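Local atomic coordinates of 1-carboxybiuret hydrolase subunit AtzE (Pseudomonas sp., PDB entry 6C62), a protein that hydrolyses the amide bond of 1-carboxybiuret to give urea-1,3-dicarboxylate and ammonia, a step in the bacterial degradation of atrazine. Residues Gly380-Ile384 with Cys393-Met397; Asp100-Val104 with Leu194-Thr199; Ala179-Gly183 with Met424-Val428; Thr129-His133 with Asp323-Leu327. One frame throughout, in Å; residues are numbered along the deposited sequence. Where two conformers were deposited one is given.

Interaction 1: residues Gly380-Ile384 with Cys393-Met397; sequences GTEWI and CRPAM
The base of the beta hairpin made by strands 383-386 and 389-392, where its second strand passes directly into the short helix 393-396, is closed by a bond of 2.9 Å from Cys393 N to Glu382 O. It ties the first residue of the helix to the approach of the opposite strand. On one flank a salt bridge runs from Arg394 NH1 to Glu382 OE2 (3.0 Å). The oxygen lies in the guanidinium plane, but the nitrogen meets the carboxylate from above, with the two planes 57° apart; the pair is therefore held through one close bond and not through two matched edges. The other flank is apolar. Ile384 has CG1 between its backbone N and carbonyl carbon (chi1 63°), which brings CD1 to Ala396 CB at 3.6 Å and to Met397 CE at 3.5 Å, while CG2 rests 3.9 Å from Cys393 SG. Met397 itself lies about 9 Å, side chain to side chain, from Ser174, probably the nucleophile that forms the acyl-ester intermediate. Thr381 O is buried between the flanks with no hydrogen-bonding partner, and its nearest neighbour across the contact is Cys393 CB at 3.5 Å. The contact thus divides its chemistry by depth: the charged pair lies between partly exposed residues, and the sulfur and methyl groups fill the buried side.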
loop_
_atom_site.group_PDB
_atom_site.type_symbol
_atom_site.label_atom_id
_atom_site.label_comp_id
_atom_site.label_asym_id
_atom_site.label_seq_id
_atom_site.Cartn_x
_atom_site.Cartn_y
_atom_site.Cartn_z
ATOM N N GLY A 380 -21.137 29.513 8.672
ATOM C CA GLY A 380 -20.141 30.586 8.661
ATOM C C GLY A 380 -19.184 30.658 9.835
ATOM O O GLY A 380 -18.384 31.617 9.954
ATOM N N THR A 381 -19.225 29.643 10.713
ATOM C CA THR A 381 -18.379 29.610 11.927
ATOM C C THR A 381 -16.971 29.270 11.501
ATOM O O THR A 381 -16.755 28.285 10.777
ATOM C CB THR A 381 -18.895 28.597 12.962
ATOM O OG1 THR A 381 -20.197 28.984 13.378
ATOM C CG2 THR A 381 -18.041 28.559 14.235
ATOM N N GLU A 382 -16.003 30.094 11.922
ATOM C CA GLU A 382 -14.611 29.834 11.668
ATOM C C GLU A 382 -13.870 29.075 12.775
ATOM O O GLU A 382 -12.948 28.308 12.480
ATOM C CB GLU A 382 -13.890 31.141 11.368
ATOM C CG GLU A 382 -14.296 31.710 10.000
ATOM C CD GLU A 382 -13.589 30.971 8.844
ATOM O OE1 GLU A 382 -12.383 30.649 8.962
ATOM O OE2 GLU A 382 -14.251 30.674 7.833
ATOM N N TRP A 383 -14.237 29.378 14.030
ATOM C CA TRP A 383 -13.540 28.850 15.211
ATOM C C TRP A 383 -14.552 28.318 16.198
ATOM O O TRP A 383 -15.581 28.924 16.374
ATOM C CB TRP A 383 -12.601 29.874 15.902
ATOM C CG TRP A 383 -11.417 30.171 15.056
ATOM C CD1 TRP A 383 -10.298 29.394 14.877
ATOM C CD2 TRP A 383 -11.258 31.302 14.193
ATOM N NE1 TRP A 383 -9.465 29.970 13.929
ATOM C CE2 TRP A 383 -10.034 31.140 13.497
ATOM C CE3 TRP A 383 -12.049 32.416 13.910
ATOM C CZ2 TRP A 383 -9.565 32.100 12.548
ATOM C CZ3 TRP A 383 -11.587 33.367 12.996
ATOM C CH2 TRP A 383 -10.360 33.189 12.310
ATOM N N ILE A 384 -14.265 27.163 16.808
ATOM C CA ILE A 384 -15.078 26.648 17.934
ATOM C C ILE A 384 -14.232 26.484 19.172
ATOM O O ILE A 384 -13.015 26.431 19.094
ATOM C CB ILE A 384 -15.728 25.312 17.595
ATOM C CG1 ILE A 384 -14.677 24.216 17.334
ATOM C CG2 ILE A 384 -16.654 25.479 16.377
ATOM C CD1 ILE A 384 -15.278 22.830 17.364
ATOM N N CYS A 393 -13.114 25.423 13.057
ATOM C CA CYS A 393 -14.372 24.700 13.058
ATOM C C CYS A 393 -14.384 23.521 12.095
ATOM O O CYS A 393 -14.823 22.456 12.459
ATOM C CB CYS A 393 -15.477 25.656 12.613
ATOM S SG CYS A 393 -17.121 24.917 12.527
ATOM N N ARG A 394 -13.979 23.749 10.857
ATOM C CA ARG A 394 -14.106 22.779 9.803
ATOM C C ARG A 394 -13.356 21.472 10.120
ATOM O O ARG A 394 -14.012 20.475 10.245
ATOM C CB ARG A 394 -13.849 23.378 8.380
ATOM C CG ARG A 394 -14.943 24.415 8.048
ATOM C CD ARG A 394 -14.916 24.975 6.624
ATOM N NE ARG A 394 -13.747 25.826 6.446
ATOM C CZ ARG A 394 -13.688 27.126 6.815
ATOM N NH1 ARG A 394 -14.741 27.799 7.332
ATOM N NH2 ARG A 394 -12.545 27.796 6.647
ATOM N N PRO A 395 -12.045 21.499 10.399
ATOM C CA PRO A 395 -11.379 20.228 10.826
ATOM C C PRO A 395 -11.849 19.668 12.162
ATOM O O PRO A 395 -11.888 18.458 12.368
ATOM C CB PRO A 395 -9.932 20.628 10.941
ATOM C CG PRO A 395 -9.812 21.791 9.994
ATOM C CD PRO A 395 -11.066 22.572 10.146
ATOM N N ALA A 396 -12.178 20.553 13.090
ATOM C CA ALA A 396 -12.512 20.122 14.460
ATOM C C ALA A 396 -13.708 19.205 14.585
ATOM O O ALA A 396 -13.754 18.430 15.560
ATOM C CB ALA A 396 -12.749 21.310 15.352
ATOM N N MET A 397 -14.699 19.337 13.684
ATOM C CA MET A 397 -15.901 18.493 13.737
ATOM C C MET A 397 -15.537 16.985 13.719
ATOM O O MET A 397 -16.302 16.158 14.194
ATOM C CB MET A 397 -16.859 18.823 12.580
ATOM C CG MET A 397 -17.669 20.133 12.705
ATOM S SD MET A 397 -18.629 20.219 14.247
ATOM C CE MET A 397 -17.528 21.289 15.109
#

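Interaction 2: residues Asp100-Val104 with Leu194-Thr199; sequences DAVLV and LSRRGT
Arg197 O is gripped twice, by Val102 N at 3.1 Å and by a water that donates to it at 2.7 Å. The same water accepts from Leu103 N (3.0 Å) and donates to Ser195 O (2.9 Å), so the first two amides of helix 102-109, which have no preceding helical turn to supply an acceptor, are satisfied by the loop, one directly and one through solvent. The fit is close: Ala101, at the N-cap position, and Gly198, inside a type II turn from Arg196 to Thr199, bring their CA atoms to 4.0 Å. Beside this polar seam, Val102 lays CG2 over the centre of one face of the Arg197 guanidinium, 3.4 Å from CZ. Its CG1, anti to the backbone N (chi1 171°), turns instead to Ser195 CB. Ser195 OG accepts from Arg197 N in an ST turn, which shapes the loop that presents the carbonyl. Asp230 joins the two residues, salt-bridged to Arg197 NE and hydrogen-bonded to Ser195 OG, and probably steadies the guanidinium. Leu103, its CG 3.5 Å from Ser195 O, also packs on Leu209 of strand 208-213 and Met226 of helix 216-226, while Thr199 also packs on Leu209.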
loop_
_atom_site.group_PDB
_atom_site.type_symbol
_atom_site.label_atom_id
_atom_site.label_comp_id
_atom_site.label_asym_id
_atom_site.label_seq_id
_atom_site.Cartn_x
_atom_site.Cartn_y
_atom_site.Cartn_z
ATOM N N ASP A 100 -24.982 2.930 -12.946
ATOM C CA ASP A 100 -25.105 3.211 -11.508
ATOM C C ASP A 100 -23.917 2.650 -10.743
ATOM O O ASP A 100 -23.362 1.603 -11.134
ATOM C CB ASP A 100 -26.340 2.482 -10.947
ATOM C CG ASP A 100 -27.679 3.082 -11.434
ATOM O OD1 ASP A 100 -27.757 4.321 -11.765
ATOM O OD2 ASP A 100 -28.678 2.315 -11.402
ATOM N N ALA A 101 -23.546 3.322 -9.664
ATOM C CA ALA A 101 -22.631 2.741 -8.677
ATOM C C ALA A 101 -23.152 1.390 -8.266
ATOM O O ALA A 101 -24.351 1.170 -8.180
ATOM C CB ALA A 101 -22.609 3.615 -7.438
ATOM N N VAL A 102 -22.247 0.495 -7.954
ATOM C CA VAL A 102 -22.668 -0.827 -7.471
ATOM C C VAL A 102 -23.641 -0.769 -6.299
ATOM O O VAL A 102 -24.596 -1.525 -6.275
ATOM C CB VAL A 102 -21.402 -1.693 -7.135
ATOM C CG1 VAL A 102 -21.766 -2.957 -6.433
ATOM C CG2 VAL A 102 -20.668 -2.009 -8.448
ATOM N N LEU A 103 -23.413 0.107 -5.303
ATOM C CA LEU A 103 -24.348 0.152 -4.212
ATOM C C LEU A 103 -25.778 0.608 -4.604
ATOM O O LEU A 103 -26.789 0.094 -4.037
ATOM C CB LEU A 103 -23.837 1.025 -3.064
ATOM C CG LEU A 103 -22.502 0.627 -2.473
ATOM C CD1 LEU A 103 -22.259 1.418 -1.238
ATOM C CD2 LEU A 103 -22.466 -0.873 -2.177
ATOM N N VAL A 104 -25.848 1.529 -5.568
ATOM C CA VAL A 104 -27.118 1.947 -6.149
ATOM C C VAL A 104 -27.792 0.777 -6.868
ATOM O O VAL A 104 -29.009 0.558 -6.667
ATOM C CB VAL A 104 -26.939 3.166 -7.078
ATOM C CG1 VAL A 104 -28.245 3.480 -7.824
ATOM C CG2 VAL A 104 -26.414 4.360 -6.293
ATOM N N LEU A 194 -18.219 -2.731 1.900
ATOM C CA LEU A 194 -19.116 -2.332 0.844
ATOM C C LEU A 194 -18.343 -1.780 -0.363
ATOM O O LEU A 194 -17.407 -0.954 -0.233
ATOM C CB LEU A 194 -20.121 -1.312 1.354
ATOM C CG LEU A 194 -21.114 -1.688 2.402
ATOM C CD1 LEU A 194 -22.149 -0.589 2.562
ATOM C CD2 LEU A 194 -21.855 -2.989 2.067
ATOM N N SER A 195 -18.746 -2.256 -1.540
ATOM C CA SER A 195 -18.031 -1.955 -2.800
ATOM C C SER A 195 -18.029 -0.469 -3.088
ATOM O O SER A 195 -19.085 0.214 -2.972
ATOM C CB SER A 195 -18.688 -2.648 -3.968
ATOM O OG SER A 195 -18.051 -2.220 -5.177
ATOM N N ARG A 196 -16.886 0.030 -3.470
ATOM C CA ARG A 196 -16.737 1.457 -3.776
ATOM C C ARG A 196 -16.840 1.721 -5.294
ATOM O O ARG A 196 -16.707 2.840 -5.725
ATOM C CB ARG A 196 -15.372 1.955 -3.266
ATOM C CG ARG A 196 -15.297 1.858 -1.778
ATOM C CD ARG A 196 -14.027 2.440 -1.161
ATOM N NE ARG A 196 -12.773 2.053 -1.813
ATOM C CZ ARG A 196 -11.572 2.392 -1.362
ATOM N NH1 ARG A 196 -11.434 3.098 -0.226
ATOM N NH2 ARG A 196 -10.507 2.024 -2.012
ATOM N N ARG A 197 -17.088 0.681 -6.078
ATOM C CA ARG A 197 -17.100 0.795 -7.526
ATOM C C ARG A 197 -18.258 1.692 -8.052
ATOM O O ARG A 197 -19.411 1.593 -7.629
ATOM C CB ARG A 197 -17.172 -0.612 -8.136
ATOM C CG ARG A 197 -17.157 -0.576 -9.668
ATOM C CD ARG A 197 -16.707 -1.870 -10.275
ATOM N NE ARG A 197 -17.549 -3.019 -9.896
ATOM C CZ ARG A 197 -18.515 -3.545 -10.656
ATOM N NH1 ARG A 197 -18.803 -3.018 -11.815
ATOM N NH2 ARG A 197 -19.174 -4.658 -10.261
ATOM N N GLY A 198 -17.885 2.578 -8.973
ATOM C CA GLY A 198 -18.780 3.599 -9.508
ATOM C C GLY A 198 -18.959 4.808 -8.587
ATOM O O GLY A 198 -20.006 5.423 -8.638
ATOM N N THR A 199 -18.013 5.088 -7.701
ATOM C CA THR A 199 -18.045 6.286 -6.890
ATOM C C THR A 199 -16.793 7.143 -7.112
ATOM O O THR A 199 -15.711 6.647 -7.492
ATOM C CB THR A 199 -18.218 6.018 -5.386
ATOM O OG1 THR A 199 -17.043 5.380 -4.851
ATOM C CG2 THR A 199 -19.468 5.135 -5.154
HETATM O O HOH W 1 -20.609 1.243 -5.184
#

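Interaction 3: residues Ala179-Gly183 with Met424-Val428; sequences ASLCG and MPIGV
One direct hydrogen bond joins the two segments, from Gly427 N to Ser180 OG (2.8 Å, N-H...O angle 160°). The hydroxyl stands anti to its own backbone N (chi1 -175°), and this carries it to the amide of Gly427; there it is also hydrogen-bonded to Thr372 OG1, so the buried hydroxyl has two partners. A second polar link is indirect: one water donates to Leu181 O at 2.9 Å and to Pro425 O at 2.7 Å, bridging two carbonyls. Asn139 ND2 and Ser375 OG add further bonds to these same oxygens. The rest is van der Waals packing, largely of the proline ring against backbone. The Pro425 ring fits against the end of the helix, its CG 3.4 Å from Gly183 N and 3.6 Å from Leu181 O, and the side-chain-free Gly427 lets the backbones close to 3.9 Å between its CA and that of Ser180. Ile426 points to the other side of the strand, toward helix 270-283. The result, the C-terminal end of helix 176-182, which begins just after the probable nucleophile Ser174, packed against the start of an inner strand of the large mixed sheet, is characteristic of the amidase signature fold.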
loop_
_atom_site.group_PDB
_atom_site.type_symbol
_atom_site.label_atom_id
_atom_site.label_comp_id
_atom_site.label_asym_id
_atom_site.label_seq_id
_atom_site.Cartn_x
_atom_site.Cartn_y
_atom_site.Cartn_z
ATOM N N ALA A 179 -24.798 12.525 10.703
ATOM C CA ALA A 179 -25.718 11.792 11.529
ATOM C C ALA A 179 -25.822 12.458 12.900
ATOM O O ALA A 179 -26.942 12.689 13.413
ATOM C CB ALA A 179 -25.292 10.333 11.701
ATOM N N SER A 180 -24.674 12.803 13.472
ATOM C CA SER A 180 -24.643 13.486 14.777
ATOM C C SER A 180 -25.392 14.827 14.756
ATOM O O SER A 180 -26.268 15.091 15.606
ATOM C CB SER A 180 -23.230 13.720 15.221
ATOM O OG SER A 180 -23.120 14.270 16.520
ATOM N N LEU A 181 -24.987 15.683 13.833
ATOM C CA LEU A 181 -25.485 17.012 13.748
ATOM C C LEU A 181 -26.945 17.150 13.286
ATOM O O LEU A 181 -27.622 18.070 13.771
ATOM C CB LEU A 181 -24.567 17.883 12.952
ATOM C CG LEU A 181 -23.126 17.957 13.427
ATOM C CD1 LEU A 181 -22.430 19.114 12.737
ATOM C CD2 LEU A 181 -23.050 18.138 14.929
ATOM N N CYS A 182 -27.424 16.233 12.444
ATOM C CA CYS A 182 -28.820 16.216 11.976
ATOM C C CYS A 182 -29.760 15.362 12.850
ATOM O O CYS A 182 -30.992 15.371 12.640
ATOM C CB CYS A 182 -28.900 15.763 10.529
ATOM S SG CYS A 182 -28.287 17.001 9.382
ATOM N N GLY A 183 -29.220 14.608 13.796
ATOM C CA GLY A 183 -30.045 13.760 14.579
ATOM C C GLY A 183 -30.660 12.601 13.819
ATOM O O GLY A 183 -31.845 12.299 13.995
ATOM N N MET A 424 -30.751 20.868 20.304
ATOM C CA MET A 424 -30.028 20.289 19.147
ATOM C C MET A 424 -29.524 18.885 19.463
ATOM O O MET A 424 -29.179 18.569 20.624
ATOM C CB MET A 424 -28.885 21.194 18.693
ATOM C CG MET A 424 -29.306 22.544 18.120
ATOM S SD MET A 424 -30.331 22.406 16.648
ATOM C CE MET A 424 -29.144 21.957 15.378
ATOM N N PRO A 425 -29.487 18.011 18.445
ATOM C CA PRO A 425 -29.021 16.653 18.746
ATOM C C PRO A 425 -27.465 16.520 18.775
ATOM O O PRO A 425 -26.734 17.417 18.357
ATOM C CB PRO A 425 -29.608 15.827 17.601
ATOM C CG PRO A 425 -29.583 16.760 16.464
ATOM C CD PRO A 425 -29.865 18.160 17.038
ATOM N N ILE A 426 -27.019 15.381 19.273
ATOM C CA ILE A 426 -25.629 14.980 19.188
ATOM C C ILE A 426 -25.576 13.469 19.163
ATOM O O ILE A 426 -26.375 12.800 19.791
ATOM C CB ILE A 426 -24.783 15.642 20.293
ATOM C CG1 ILE A 426 -23.326 15.705 19.896
ATOM C CG2 ILE A 426 -24.980 14.924 21.600
ATOM C CD1 ILE A 426 -22.511 16.625 20.780
ATOM N N GLY A 427 -24.683 12.909 18.350
ATOM C CA GLY A 427 -24.647 11.488 18.148
ATOM C C GLY A 427 -23.658 10.781 19.053
ATOM O O GLY A 427 -22.689 11.403 19.556
ATOM N N VAL A 428 -23.895 9.476 19.230
ATOM C CA VAL A 428 -22.951 8.611 19.902
ATOM C C VAL A 428 -22.431 7.556 18.928
ATOM O O VAL A 428 -23.225 6.909 18.226
ATOM C CB VAL A 428 -23.628 7.960 21.144
ATOM C CG1 VAL A 428 -24.678 6.959 20.759
ATOM C CG2 VAL A 428 -22.615 7.233 21.977
HETATM O O HOH W 2 -26.725 19.181 16.251
#

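Interaction 4: residues Thr129-His133 with Asp323-Leu327; sequences TENTH and DFEPL
Both carboxylate oxygens of Glu325 fasten onto a single residue, Thr132, each through its syn lone pair. OE1 accepts from Thr132 N at 2.8 Å with an almost straight N-H...O angle of 175°, while OE2 accepts from Thr132 OG1 in a short bond of 2.5 Å. The anti lone pair of OE2 is used as well, by Leu327 N (3.0 Å), so three donors fix the carboxylate and its rotation is set from both segments. The Glu325 side chain sets CG anti to the backbone N (chi1 165°) and then bends at chi2. Three neutral donors round a buried carboxylate would be expected to stabilise its charged form, although the nearby Glu122 carboxylate may work against this. The methyl branch of the threonine, CG2, lies 4.1 Å from Pro326 CD. Next along the chain, His133 sets the edge of its ring against the peptide between Phe324 and Glu325, CE1 standing 3.9 Å from Phe324 C. Glu122 completes this side with one oxygen to His133 NE2 and the other to Glu325 N. Asn131 OD1 accepts from His133 N at 2.8 Å, an Asx turn, consistent with the bend that lets both side chains meet the loop. The contact thereby fastens the turn between the paired strands 130-131 and 135-139 to the loop joining helices 314-319 and 329-336, with Phe324 packed back on helix 314-319.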
loop_
_atom_site.group_PDB
_atom_site.type_symbol
_atom_site.label_atom_id
_atom_site.label_comp_id
_atom_site.label_asym_id
_atom_site.label_seq_id
_atom_site.Cartn_x
_atom_site.Cartn_y
_atom_site.Cartn_z
ATOM N N THR A 129 -20.446 20.827 4.900
ATOM C CA THR A 129 -21.276 20.998 3.696
ATOM C C THR A 129 -21.663 22.468 3.482
ATOM O O THR A 129 -22.836 22.817 3.347
ATOM C CB THR A 129 -22.524 20.072 3.681
ATOM O OG1 THR A 129 -22.138 18.776 4.110
ATOM C CG2 THR A 129 -23.107 19.966 2.233
ATOM N N GLU A 130 -20.656 23.314 3.567
ATOM C CA GLU A 130 -20.745 24.706 3.198
ATOM C C GLU A 130 -20.102 24.850 1.826
ATOM O O GLU A 130 -18.930 25.227 1.696
ATOM C CB GLU A 130 -20.059 25.561 4.274
ATOM C CG GLU A 130 -20.853 25.535 5.602
ATOM C CD GLU A 130 -20.115 26.250 6.745
ATOM O OE1 GLU A 130 -19.095 25.697 7.317
ATOM O OE2 GLU A 130 -20.589 27.369 7.068
ATOM N N ASN A 131 -20.851 24.503 0.812
ATOM C CA ASN A 131 -20.342 24.396 -0.535
ATOM C C ASN A 131 -20.482 25.767 -1.220
ATOM O O ASN A 131 -21.635 26.306 -1.395
ATOM C CB ASN A 131 -21.121 23.296 -1.271
ATOM C CG ASN A 131 -20.509 22.975 -2.652
ATOM O OD1 ASN A 131 -20.351 23.888 -3.526
ATOM N ND2 ASN A 131 -20.133 21.711 -2.862
ATOM N N THR A 132 -19.369 26.344 -1.643
ATOM C CA THR A 132 -19.406 27.662 -2.308
ATOM C C THR A 132 -20.174 27.639 -3.668
ATOM O O THR A 132 -20.850 28.589 -3.998
ATOM C CB THR A 132 -17.973 28.232 -2.499
ATOM O OG1 THR A 132 -17.353 28.356 -1.236
ATOM C CG2 THR A 132 -17.924 29.614 -3.199
ATOM N N HIS A 133 -20.112 26.563 -4.429
ATOM C CA HIS A 133 -20.671 26.530 -5.753
ATOM C C HIS A 133 -22.191 26.284 -5.654
ATOM O O HIS A 133 -22.964 26.953 -6.346
ATOM C CB HIS A 133 -20.082 25.429 -6.608
ATOM C CG HIS A 133 -18.598 25.263 -6.512
ATOM N ND1 HIS A 133 -17.716 26.275 -6.777
ATOM C CD2 HIS A 133 -17.845 24.173 -6.211
ATOM C CE1 HIS A 133 -16.482 25.838 -6.630
ATOM N NE2 HIS A 133 -16.531 24.551 -6.289
ATOM N N ASP A 323 -10.951 27.176 -10.076
ATOM C CA ASP A 323 -12.217 26.446 -10.149
ATOM C C ASP A 323 -12.519 25.522 -8.996
ATOM O O ASP A 323 -13.630 24.991 -8.936
ATOM C CB ASP A 323 -12.250 25.694 -11.440
ATOM C CG ASP A 323 -12.350 26.622 -12.682
ATOM O OD1 ASP A 323 -12.669 27.825 -12.543
ATOM O OD2 ASP A 323 -12.129 26.121 -13.785
ATOM N N PHE A 324 -11.586 25.372 -8.046
ATOM C CA PHE A 324 -11.877 24.612 -6.833
ATOM C C PHE A 324 -12.687 25.450 -5.832
ATOM O O PHE A 324 -12.720 26.678 -5.913
ATOM C CB PHE A 324 -10.564 24.133 -6.162
ATOM C CG PHE A 324 -9.878 22.998 -6.860
ATOM C CD1 PHE A 324 -9.235 23.178 -8.071
ATOM C CD2 PHE A 324 -9.911 21.706 -6.307
ATOM C CE1 PHE A 324 -8.585 22.129 -8.679
ATOM C CE2 PHE A 324 -9.235 20.678 -6.920
ATOM C CZ PHE A 324 -8.594 20.866 -8.088
ATOM N N GLU A 325 -13.248 24.757 -4.845
ATOM C CA GLU A 325 -13.831 25.325 -3.621
ATOM C C GLU A 325 -12.781 26.155 -2.882
ATOM O O GLU A 325 -11.776 25.611 -2.415
ATOM C CB GLU A 325 -14.319 24.160 -2.740
ATOM C CG GLU A 325 -14.636 24.480 -1.287
ATOM C CD GLU A 325 -15.780 25.474 -1.177
ATOM O OE1 GLU A 325 -16.921 25.033 -1.417
ATOM O OE2 GLU A 325 -15.492 26.669 -0.889
ATOM N N PRO A 326 -12.992 27.485 -2.797
ATOM C CA PRO A 326 -11.949 28.334 -2.092
ATOM C C PRO A 326 -11.724 27.968 -0.639
ATOM O O PRO A 326 -10.640 28.169 -0.142
ATOM C CB PRO A 326 -12.463 29.778 -2.294
ATOM C CG PRO A 326 -13.231 29.669 -3.589
ATOM C CD PRO A 326 -13.989 28.334 -3.474
ATOM N N LEU A 327 -12.701 27.356 0.039
ATOM C CA LEU A 327 -12.481 26.914 1.442
ATOM C C LEU A 327 -11.612 25.701 1.619
ATOM O O LEU A 327 -11.253 25.379 2.727
ATOM C CB LEU A 327 -13.821 26.647 2.130
ATOM C CG LEU A 327 -14.675 27.954 2.286
ATOM C CD1 LEU A 327 -16.047 27.648 2.901
ATOM C CD2 LEU A 327 -13.922 29.037 3.112
#

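How the interactions relate
Interaction 3 is the most central and is wholly buried, fixing a helix to an inner strand of the main sheet, and interaction 2, also buried, holds a helix start to a loop. Each pairs one direct hydrogen bond with a bridging water. Interactions 1 and 4 are only partly buried and add carboxylates: in 1, beside a backbone bond and an apolar flank, a guanidinium partner; in 4, neutral donors. These two adjoin: Gly380 N probably bonds to Glu130 OE2 (2.7 Å), and Leu327 packs on Arg394. On its inner side interaction 1 reaches interaction 3, through Met397 SD and Leu181 CD1 at 4.2 Å. Interaction 2 touches none of the others.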